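Local coordinates for peptidoglycan synthetase penicillin-binding protein 3 (Bifidobacterium adolescentis, PDB 4YE5) that probably binds penicillin and, as a member of the transpeptidase family, is thought to cross-link peptidoglycan strands during cell-wall synthesis, at residues A[354-357]-A[358-361]; A[390-393]-A[394-397]; A[455-458]-A[459-463]. All blocks are in the same frame, centred on the assembly; numbering follows the deposited sequence.

Contact 1: residues A[354-357]-A[358-361]; sequences MTNE and QRYN
R359 reaches back along the first turn of helix 356-365 to hold the carbonyl of M354, five residues earlier. Its CB lies 3.6 Å from N356 O. The next carbon, CG, meets T355 O and, at 3.8 Å, the CG of M354, and CD passes both carbonyl oxygens, M354 O and T355 O. From CG to NE the chain is extended, which carries NE to within 2.8 Å of M354 O. That hydrogen bond has an N-H...O angle of 149°, and its donor stands above the carbonyl plane, 42° out of it. R359 NH2 adds a weak bond to the same oxygen, so M354 O meets the edge of the guanidinium. The remaining nitrogen, NH1, bonds to R395 O and N396 OD1.

A capping box starts the helix. T355 is the N-cap: OG1 accepts from Q358 N at 3.2 Å, because chi1 of 69° sets this hydroxyl between the backbone N and the carbonyl carbon. In return Q358 OE1 accepts from T355 N at 2.9 Å, the donor tilted from the plane of the amide carbonyl. The extended side chain of M354, a selenomethionine, runs alongside this turn, its SE 3.9 Å from R359 CG and its CE 3.8 Å from Q358 O.

M354 is buried against L302 and Q358 packs on L300, both just after helix 290-299, while R359 touches L399 beyond helix 394-397. The start of helix 356-365 is thus packed on one loop after helix 290-299 and on another after helix 394-397, within the transpeptidase region.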
loop_
_atom_site.group_PDB
_atom_site.type_symbol
_atom_site.label_atom_id
_atom_site.label_comp_id
_atom_site.label_asym_id
_atom_site.label_seq_id
_atom_site.Cartn_x
_atom_site.Cartn_y
_atom_site.Cartn_z
HETATM N N MSE A 354 31.239 19.710 -9.410
HETATM C CA MSE A 354 29.995 19.106 -9.872
HETATM C C MSE A 354 29.031 20.185 -10.370
HETATM O O MSE A 354 28.596 21.031 -9.591
HETATM C CB MSE A 354 29.340 18.335 -8.727
HETATM C CG MSE A 354 28.336 17.293 -9.178
HETATM SE SE MSE A 354 27.725 16.227 -7.657
HETATM C CE MSE A 354 26.852 14.816 -8.672
ATOM N N THR A 355 28.687 20.146 -11.656
ATOM C CA THR A 355 27.811 21.161 -12.235
ATOM C C THR A 355 26.389 20.971 -11.756
ATOM O O THR A 355 26.024 19.875 -11.336
ATOM C CB THR A 355 27.791 21.115 -13.784
ATOM O OG1 THR A 355 27.125 19.923 -14.225
ATOM C CG2 THR A 355 29.219 21.186 -14.380
ATOM N N ASN A 356 25.599 22.046 -11.817
ATOM C CA ASN A 356 24.163 22.000 -11.529
ATOM C C ASN A 356 23.474 20.824 -12.223
ATOM O O ASN A 356 22.684 20.102 -11.615
ATOM C CB ASN A 356 23.484 23.300 -11.992
ATOM C CG ASN A 356 23.629 24.441 -10.992
ATOM O OD1 ASN A 356 24.334 24.327 -9.994
ATOM N ND2 ASN A 356 22.947 25.554 -11.264
ATOM N N GLU A 357 23.780 20.629 -13.501
ATOM C CA GLU A 357 23.140 19.569 -14.267
ATOM C C GLU A 357 23.485 18.191 -13.708
ATOM O O GLU A 357 22.620 17.327 -13.604
ATOM C CB GLU A 357 23.519 19.649 -15.750
ATOM C CG GLU A 357 22.817 18.595 -16.601
ATOM C CD GLU A 357 23.287 18.580 -18.043
ATOM O OE1 GLU A 357 24.194 19.372 -18.382
ATOM O OE2 GLU A 357 22.750 17.772 -18.836
ATOM N N GLN A 358 24.750 17.994 -13.348
ATOM C CA GLN A 358 25.184 16.736 -12.753
ATOM C C GLN A 358 24.515 16.507 -11.403
ATOM O O GLN A 358 24.060 15.401 -11.110
ATOM C CB GLN A 358 26.703 16.718 -12.595
ATOM C CG GLN A 358 27.423 16.649 -13.910
ATOM C CD GLN A 358 28.894 16.917 -13.759
ATOM O OE1 GLN A 358 29.316 17.616 -12.838
ATOM N NE2 GLN A 358 29.691 16.363 -14.663
ATOM N N ARG A 359 24.447 17.557 -10.584
ATOM C CA ARG A 359 23.759 17.449 -9.294
ATOM C C ARG A 359 22.319 16.991 -9.486
ATOM O O ARG A 359 21.897 16.012 -8.879
ATOM C CB ARG A 359 23.824 18.772 -8.506
ATOM C CG ARG A 359 25.248 19.195 -8.171
ATOM C CD ARG A 359 25.352 20.638 -7.633
ATOM N NE ARG A 359 26.759 21.041 -7.529
ATOM C CZ ARG A 359 27.252 21.839 -6.585
ATOM N NH1 ARG A 359 26.452 22.343 -5.655
ATOM N NH2 ARG A 359 28.551 22.128 -6.567
ATOM N N TYR A 360 21.572 17.693 -10.338
ATOM C CA TYR A 360 20.174 17.342 -10.590
ATOM C C TYR A 360 20.075 15.892 -11.091
ATOM O O TYR A 360 19.237 15.119 -10.627
ATOM C CB TYR A 360 19.557 18.281 -11.639
ATOM C CG TYR A 360 18.120 17.919 -11.968
ATOM C CD1 TYR A 360 17.059 18.478 -11.257
ATOM C CD2 TYR A 360 17.826 16.995 -12.971
ATOM C CE1 TYR A 360 15.744 18.136 -11.540
ATOM C CE2 TYR A 360 16.513 16.648 -13.260
ATOM C CZ TYR A 360 15.480 17.224 -12.547
ATOM O OH TYR A 360 14.180 16.868 -12.833
ATOM N N ASN A 361 20.933 15.549 -12.056
ATOM C CA ASN A 361 20.890 14.246 -12.703
ATOM C C ASN A 361 21.034 13.105 -11.721
ATOM O O ASN A 361 20.268 12.161 -11.764
ATOM C CB ASN A 361 21.977 14.123 -13.774
ATOM C CG ASN A 361 22.013 12.739 -14.400
ATOM O OD1 ASN A 361 21.218 12.426 -15.287
ATOM N ND2 ASN A 361 22.937 11.901 -13.935
#

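Contact 2: residues A[390-393]-A[394-397]; sequences WDRR and TRNT
The chain from W390 to R393 is an irregular lead-in that turns into the single-turn helix 394-397, with R395 N bonded to D391 O at 3.1 Å and R393 O shared by N396 N and T397 N. D391 and T394 close the start reciprocally. D391 OD1 accepts T394 N on its syn side at 3.0 Å, 35° out of the carboxylate plane, and also takes R393 N at 2.8 Å, nearly along its C-O axis. T394 OG1 accepts from D391 N at 3.0 Å, and the same hydroxyl lies 3.5 Å from W390 CB.

R392 and R395 run side by side, their guanidinium planes only 4° apart with centres at 4.3 Å. R395 CD sits 3.4 Å above the centre of the R392 group, whereas R392 NH1 lies over the rim of the R395 group. Bends in both chains, at chi3 (-60°) in R395 and at chi2 and chi3 in R392, bring the two groups flat against each other. E318 forms a salt bridge with R392 NE, which probably offsets part of the repulsion, while N356 OD1 accepts from R395 NE and helps fix that group. The indole of W390 brings CE3 against R395 CA.

Mutual side-chain-to-backbone bonds between D391 and T394 define a capping box, here starting a short helix of the transpeptidase region.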
loop_
_atom_site.group_PDB
_atom_site.type_symbol
_atom_site.label_atom_id
_atom_site.label_comp_id
_atom_site.label_asym_id
_atom_site.label_seq_id
_atom_site.Cartn_x
_atom_site.Cartn_y
_atom_site.Cartn_z
ATOM N N TRP A 390 17.358 26.778 -9.809
ATOM C CA TRP A 390 18.080 26.864 -8.539
ATOM C C TRP A 390 18.762 28.215 -8.439
ATOM O O TRP A 390 19.137 28.796 -9.453
ATOM C CB TRP A 390 19.163 25.783 -8.451
ATOM C CG TRP A 390 18.648 24.368 -8.428
ATOM C CD1 TRP A 390 17.351 23.957 -8.309
ATOM C CD2 TRP A 390 19.437 23.178 -8.532
ATOM N NE1 TRP A 390 17.285 22.576 -8.330
ATOM C CE2 TRP A 390 18.552 22.078 -8.470
ATOM C CE3 TRP A 390 20.805 22.939 -8.675
ATOM C CZ2 TRP A 390 18.998 20.754 -8.543
ATOM C CZ3 TRP A 390 21.245 21.627 -8.747
ATOM C CH2 TRP A 390 20.342 20.552 -8.687
ATOM N N ASP A 391 18.946 28.711 -7.220
ATOM C CA ASP A 391 19.758 29.910 -7.031
ATOM C C ASP A 391 21.104 29.494 -6.457
ATOM O O ASP A 391 21.352 28.302 -6.275
ATOM C CB ASP A 391 19.051 30.956 -6.152
ATOM C CG ASP A 391 18.778 30.465 -4.743
ATOM O OD1 ASP A 391 19.686 29.882 -4.115
ATOM O OD2 ASP A 391 17.645 30.664 -4.257
ATOM N N ARG A 392 21.959 30.468 -6.155
ATOM C CA ARG A 392 23.322 30.172 -5.717
ATOM C C ARG A 392 23.411 29.409 -4.394
ATOM O O ARG A 392 24.422 28.765 -4.113
ATOM C CB ARG A 392 24.187 31.439 -5.665
ATOM C CG ARG A 392 24.518 32.019 -7.035
ATOM C CD ARG A 392 24.641 30.939 -8.118
ATOM N NE ARG A 392 25.973 30.339 -8.190
ATOM C CZ ARG A 392 26.355 29.474 -9.129
ATOM N NH1 ARG A 392 27.587 28.975 -9.119
ATOM N NH2 ARG A 392 25.504 29.101 -10.077
ATOM N N ARG A 393 22.362 29.476 -3.584
ATOM C CA ARG A 393 22.343 28.709 -2.340
ATOM C C ARG A 393 21.763 27.295 -2.505
ATOM O O ARG A 393 22.372 26.304 -2.088
ATOM C CB ARG A 393 21.602 29.469 -1.237
ATOM C CG ARG A 393 21.643 28.741 0.098
ATOM C CD ARG A 393 21.327 29.630 1.294
ATOM N NE ARG A 393 21.751 28.963 2.521
ATOM C CZ ARG A 393 22.914 29.184 3.130
ATOM N NH1 ARG A 393 23.764 30.077 2.643
ATOM N NH2 ARG A 393 23.225 28.517 4.236
ATOM N N THR A 394 20.585 27.198 -3.111
ATOM C CA THR A 394 19.910 25.909 -3.226
ATOM C C THR A 394 20.691 24.928 -4.099
ATOM O O THR A 394 20.540 23.727 -3.948
ATOM C CB THR A 394 18.468 26.048 -3.762
ATOM O OG1 THR A 394 18.499 26.572 -5.098
ATOM C CG2 THR A 394 17.646 26.984 -2.861
ATOM N N ARG A 395 21.532 25.436 -5.003
ATOM C CA ARG A 395 22.377 24.548 -5.808
ATOM C C ARG A 395 23.337 23.781 -4.897
ATOM O O ARG A 395 23.813 22.705 -5.253
ATOM C CB ARG A 395 23.163 25.328 -6.878
ATOM C CG ARG A 395 24.311 26.159 -6.317
ATOM C CD ARG A 395 25.137 26.824 -7.412
ATOM N NE ARG A 395 25.749 25.863 -8.332
ATOM C CZ ARG A 395 26.977 25.367 -8.198
ATOM N NH1 ARG A 395 27.448 24.503 -9.092
ATOM N NH2 ARG A 395 27.736 25.734 -7.173
ATOM N N ASN A 396 23.604 24.334 -3.713
ATOM C CA ASN A 396 24.481 23.681 -2.734
ATOM C C ASN A 396 23.760 22.857 -1.670
ATOM O O ASN A 396 24.188 21.744 -1.324
ATOM C CB ASN A 396 25.399 24.720 -2.082
ATOM C CG ASN A 396 26.572 25.071 -2.962
ATOM O OD1 ASN A 396 27.255 24.180 -3.476
ATOM N ND2 ASN A 396 26.805 26.371 -3.172
ATOM N N THR A 397 22.654 23.384 -1.153
ATOM C CA THR A 397 21.861 22.645 -0.162
ATOM C C THR A 397 21.330 21.327 -0.737
ATOM O O THR A 397 21.093 20.367 -0.002
ATOM C CB THR A 397 20.669 23.479 0.373
ATOM O OG1 THR A 397 19.779 23.785 -0.702
ATOM C CG2 THR A 397 21.153 24.795 1.011
#

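Contact 3: residues A[455-458]-A[459-463]; sequences ESVA and SQMLN
With chi1 of -75°, S459 holds OG beside its own backbone N and therefore turned back toward the preceding helical turn, 3.2 Å from E455 O. A water spans the two, donating to E455 O at 3.1 Å and lying 2.9 Å from S459 OG. Because S459 N also bonds to E455 O, at 2.9 Å, this carbonyl takes both a helical amide and a water on an exposed face.

Q460 has the same first torsion, -67°, which lays its CG 3.3 Å from S456 O, a carbonyl already engaged by Q460 N. M461 CG comes 3.4 Å from V457 O and 4.4 Å from V457 CG1, a loose apolar contact one turn apart. Bends at chi2 and chi3 then lead the selenium end of M461, a selenomethionine, away from V457. L462 N closes the series on A458 O at an N-H...O angle of 156°, regular alpha-helical geometry throughout.

The buried face of helix 455-470 packs V457 on Q299 and M461 on M294, S295 and L298, all of helix 290-299. On the flank, M461 and L462 also meet I418 of helix 408-419, so the first turns of helix 455-470 rest against two other helices of the transpeptidase region.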
loop_
_atom_site.group_PDB
_atom_site.type_symbol
_atom_site.label_atom_id
_atom_site.label_comp_id
_atom_site.label_asym_id
_atom_site.label_seq_id
_atom_site.Cartn_x
_atom_site.Cartn_y
_atom_site.Cartn_z
ATOM N N GLU A 455 28.616 -0.813 -9.956
ATOM C CA GLU A 455 28.651 -1.699 -8.794
ATOM C C GLU A 455 29.826 -1.372 -7.854
ATOM O O GLU A 455 29.709 -1.433 -6.628
ATOM C CB GLU A 455 28.721 -3.165 -9.244
ATOM C CG GLU A 455 28.784 -4.165 -8.100
ATOM C CD GLU A 455 28.667 -5.619 -8.568
ATOM O OE1 GLU A 455 28.068 -5.884 -9.639
ATOM O OE2 GLU A 455 29.196 -6.495 -7.863
ATOM N N SER A 456 30.957 -0.992 -8.423
ATOM C CA SER A 456 32.101 -0.668 -7.592
ATOM C C SER A 456 31.825 0.625 -6.785
ATOM O O SER A 456 32.227 0.758 -5.634
ATOM C CB SER A 456 33.355 -0.548 -8.461
ATOM O OG SER A 456 33.186 0.447 -9.451
ATOM N N VAL A 457 31.093 1.559 -7.372
ATOM C CA VAL A 457 30.749 2.787 -6.660
ATOM C C VAL A 457 29.754 2.481 -5.539
ATOM O O VAL A 457 29.886 2.986 -4.420
ATOM C CB VAL A 457 30.159 3.861 -7.617
ATOM C CG1 VAL A 457 29.488 5.028 -6.826
ATOM C CG2 VAL A 457 31.239 4.376 -8.550
ATOM N N ALA A 458 28.759 1.653 -5.849
ATOM C CA ALA A 458 27.830 1.174 -4.844
ATOM C C ALA A 458 28.554 0.499 -3.665
ATOM O O ALA A 458 28.187 0.715 -2.507
ATOM C CB ALA A 458 26.815 0.228 -5.463
ATOM N N SER A 459 29.564 -0.325 -3.959
ATOM C CA SER A 459 30.323 -0.993 -2.909
ATOM C C SER A 459 31.027 -0.005 -2.000
ATOM O O SER A 459 31.088 -0.209 -0.792
ATOM C CB SER A 459 31.393 -1.919 -3.513
ATOM O OG SER A 459 30.766 -3.071 -4.028
ATOM N N GLN A 460 31.615 1.027 -2.591
ATOM C CA GLN A 460 32.353 2.025 -1.811
ATOM C C GLN A 460 31.412 2.845 -0.936
ATOM O O GLN A 460 31.754 3.198 0.194
ATOM C CB GLN A 460 33.167 2.932 -2.737
ATOM C CG GLN A 460 34.294 2.174 -3.429
ATOM C CD GLN A 460 34.984 2.967 -4.537
ATOM O OE1 GLN A 460 34.594 4.085 -4.869
ATOM N NE2 GLN A 460 36.016 2.374 -5.116
HETATM N N MSE A 461 30.223 3.140 -1.455
HETATM C CA MSE A 461 29.223 3.885 -0.689
HETATM C C MSE A 461 28.643 3.028 0.454
HETATM O O MSE A 461 28.362 3.518 1.534
HETATM C CB MSE A 461 28.095 4.370 -1.606
HETATM C CG MSE A 461 28.490 5.483 -2.567
HETATM SE SE MSE A 461 29.213 7.003 -1.617
HETATM C CE MSE A 461 27.699 7.431 -0.494
ATOM N N LEU A 462 28.463 1.740 0.206
ATOM C CA LEU A 462 27.997 0.827 1.246
ATOM C C LEU A 462 29.023 0.778 2.384
ATOM O O LEU A 462 28.673 0.798 3.574
ATOM C CB LEU A 462 27.827 -0.575 0.639
ATOM C CG LEU A 462 27.134 -1.659 1.454
ATOM C CD1 LEU A 462 25.705 -1.266 1.765
ATOM C CD2 LEU A 462 27.147 -2.971 0.674
ATOM N N ASN A 463 30.294 0.704 2.001
ATOM C CA ASN A 463 31.412 0.748 2.934
ATOM C C ASN A 463 31.396 2.058 3.763
ATOM O O ASN A 463 31.549 2.037 4.982
ATOM C CB ASN A 463 32.715 0.593 2.142
ATOM C CG ASN A 463 33.946 0.428 3.030
ATOM O OD1 ASN A 463 34.164 1.193 3.968
ATOM N ND2 ASN A 463 34.767 -0.569 2.715
HETATM O O HOH W 1 27.989 -3.230 -4.861
#

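All three contacts are local and partly buried, in the transpeptidase region. Contacts 1 and 2 touch, centres 11 Å apart, through hydrogen bonds that join R359 and N356 to the 394-397 turn and through the packing of W390 CH2 3.5 Å from Y360 N. Each is a helix start closed by a capping box, and buried R359 is one of several residues joining the two starts. Contact 3 stands apart, its nearest atoms about 10 Å from contact 1 and about 15 Å from contact 2. There main-chain bonds dominate, with one apolar face inward and a water on the outer side. Contact 3 packs on helix 290-299 itself, whereas contact 1 meets the loop that follows it.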